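Side-chain contact in periplasmic divalent cation tolerance protein (Xylella fastidiosa, PDB 2NUH), which is of uncertain function but may bind copper and probably contributes to tolerance of divalent metal ions: residues Ala18-Ile21 against Ser22-Val26. Residues are numbered along the deposited sequence; the frame is centred on the assembly and turned at random.
Sequences AEII and SRVLV
With a chi1 of -67°, Ser-22 sets its OG beside its own backbone N and turns it back along the helix to the carbonyl of Ala-18, one turn earlier. OG donates to Ala-18 O at 2.7 Å, and Ser-22 N gives the same oxygen the regular helical bond at 2.9 Å. The two donors approach from opposite faces of the carbonyl plane, the hydroxyl tilted 33° from it, so one acceptor is gripped twice. Serine suits this buried place because its one-carbon side chain is short enough for the hydroxyl to give its proton to the Ala-18 carbonyl of the same helix. One residue earlier, Ile-21 carries CG2 anti to its backbone N, which directs that methyl forward to Leu-25. Ile-21 CG2 meets Leu-25 CD1 at 3.7 Å, the two side chains running alongside each other in the same direction, while Leu-25 CG rests 3.2 Å from Ile-21 O. Two branched aliphatic residues four apart put their methyls on the same face of the helix. On the more exposed side the fit is slacker: Ile-20 CG2 and Val-24 CG2 are 4.4 Å apart. Arg-23 lays the aliphatic start of its chain over the preceding turn, with CG 3.1 Å from Glu-19 O, and its long polar chain suits an exposed position. Helix 15-27 is amphipathic and turns its buried, mostly apolar face to the antiparallel sheet of this ferredoxin-like, GlnB-related fold: Ala-18 and Ile-21 pack on Leu-58 and Leu-25 on Ile-60 of strand 50-63, and Ser-22 touches Val-34 and Gln-36 of strand 33-38. Alongside, Ile-21 and Val-24 meet Leu-77 of helix 67-77.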
ATOM      1  N   ALA A  18       7.906   4.866   4.073  1.00 12.59           N
ATOM      2  CA  ALA A  18       7.680   3.676   3.255  1.00 13.06           C
ATOM      3  C   ALA A  18       8.163   2.452   3.992  1.00 12.81           C
ATOM      4  O   ALA A  18       7.519   1.412   3.948  1.00 12.46           O
ATOM      5  CB  ALA A  18       8.384   3.811   1.894  1.00 13.64           C
ATOM      6  N   GLU A  19       9.298   2.571   4.674  1.00 12.76           N
ATOM      7  CA  GLU A  19       9.858   1.434   5.385  1.00 13.36           C
ATOM      8  C   GLU A  19       8.989   1.083   6.574  1.00 13.08           C
ATOM      9  O   GLU A  19       8.741  -0.086   6.836  1.00 13.40           O
ATOM     10  CB  GLU A  19      11.282   1.743   5.832  1.00 13.92           C
ATOM     11  CG  GLU A  19      12.197   2.045   4.654  1.00 19.86           C
ATOM     12  CD  GLU A  19      13.652   2.240   5.031  1.00 25.72           C
ATOM     13  OE1 GLU A  19      14.436   2.609   4.123  1.00 28.45           O
ATOM     14  OE2 GLU A  19      14.017   2.018   6.216  1.00 28.30           O
ATOM     15  N   ILE A  20       8.534   2.101   7.294  1.00 13.12           N
ATOM     16  CA  ILE A  20       7.682   1.859   8.452  1.00 13.57           C
ATOM     17  C   ILE A  20       6.419   1.145   8.012  1.00 13.22           C
ATOM     18  O   ILE A  20       6.036   0.129   8.575  1.00 14.31           O
ATOM     19  CB  ILE A  20       7.322   3.165   9.168  1.00 13.88           C
ATOM     20  CG1 ILE A  20       8.572   3.777   9.802  1.00 15.10           C
ATOM     21  CG2 ILE A  20       6.231   2.944  10.230  1.00 15.50           C
ATOM     22  CD1 ILE A  20       8.409   5.235  10.117  1.00 15.90           C
ATOM     23  N   ILE A  21       5.774   1.674   6.980  1.00 12.75           N
ATOM     24  CA  ILE A  21       4.515   1.092   6.529  1.00 12.86           C
ATOM     25  C   ILE A  21       4.734  -0.317   6.017  1.00 12.75           C
ATOM     26  O   ILE A  21       3.974  -1.235   6.337  1.00 13.08           O
ATOM     27  CB  ILE A  21       3.859   1.978   5.464  1.00 12.79           C
ATOM     28  CG1 ILE A  21       3.265   3.217   6.132  1.00 14.32           C
ATOM     29  CG2 ILE A  21       2.774   1.206   4.698  1.00 13.63           C
ATOM     30  CD1 ILE A  21       3.082   4.394   5.177  1.00 16.52           C
ATOM     31  N   SER A  22       5.771  -0.484   5.209  1.00 12.60           N
ATOM     32  CA  SER A  22       6.058  -1.788   4.635  1.00 12.77           C
ATOM     33  C   SER A  22       6.306  -2.811   5.724  1.00 13.27           C
ATOM     34  O   SER A  22       5.724  -3.908   5.714  1.00 13.45           O
ATOM     35  CB  SER A  22       7.293  -1.695   3.747  1.00 12.50           C
ATOM     36  OG  SER A  22       7.037  -0.895   2.612  1.00 14.61           O
ATOM     37  N   ARG A  23       7.174  -2.459   6.667  1.00 13.33           N
ATOM     38  CA  ARG A  23       7.551  -3.402   7.698  1.00 14.83           C
ATOM     39  C   ARG A  23       6.372  -3.730   8.589  1.00 13.85           C
ATOM     40  O   ARG A  23       6.135  -4.894   8.906  1.00 14.66           O
ATOM     41  CB  ARG A  23       8.710  -2.864   8.533  1.00 15.06           C
ATOM     42  CG  ARG A  23      10.031  -2.776   7.799  1.00 18.17           C
ATOM     43  CD  ARG A  23      11.160  -2.349   8.758  1.00 19.02           C
ATOM     44  NE  ARG A  23      11.114  -3.089  10.026  1.00 25.05           N
ATOM     45  CZ  ARG A  23      10.741  -2.567  11.195  1.00 29.02           C
ATOM     46  NH1 ARG A  23      10.721  -3.313  12.294  1.00 28.75           N
ATOM     47  NH2 ARG A  23      10.393  -1.293  11.278  1.00 30.99           N
ATOM     48  N   VAL A  24       5.622  -2.711   8.986  1.00 13.17           N
ATOM     49  CA  VAL A  24       4.518  -2.955   9.910  1.00 13.12           C
ATOM     50  C   VAL A  24       3.413  -3.772   9.264  1.00 12.75           C
ATOM     51  O   VAL A  24       2.892  -4.695   9.856  1.00 12.55           O
ATOM     52  CB  VAL A  24       3.950  -1.660  10.499  1.00 13.52           C
ATOM     53  CG1 VAL A  24       2.650  -1.939  11.250  1.00 14.78           C
ATOM     54  CG2 VAL A  24       4.972  -1.051  11.445  1.00 14.64           C
ATOM     55  N   LEU A  25       3.056  -3.434   8.029  1.00 11.89           N
ATOM     56  CA  LEU A  25       1.987  -4.185   7.386  1.00 11.93           C
ATOM     57  C   LEU A  25       2.350  -5.656   7.231  1.00 11.53           C
ATOM     58  O   LEU A  25       1.491  -6.517   7.387  1.00 12.13           O
ATOM     59  CB  LEU A  25       1.652  -3.596   6.022  1.00 11.99           C
ATOM     60  CG  LEU A  25       0.945  -2.241   6.072  1.00 13.27           C
ATOM     61  CD1 LEU A  25       0.589  -1.797   4.656  1.00 13.05           C
ATOM     62  CD2 LEU A  25      -0.307  -2.303   6.940  1.00 14.90           C
ATOM     63  N   VAL A  26       3.612  -5.932   6.917  1.00 12.25           N
ATOM     64  CA  VAL A  26       4.052  -7.315   6.767  1.00 12.75           C
ATOM     65  C   VAL A  26       4.161  -7.969   8.142  1.00 13.08           C
ATOM     66  O   VAL A  26       3.676  -9.079   8.339  1.00 14.23           O
ATOM     67  CB  VAL A  26       5.386  -7.407   5.999  1.00 12.44           C
ATOM     68  CG1 VAL A  26       5.917  -8.841   5.999  1.00 14.47           C
ATOM     69  CG2 VAL A  26       5.203  -6.913   4.575  1.00 13.24           C
TER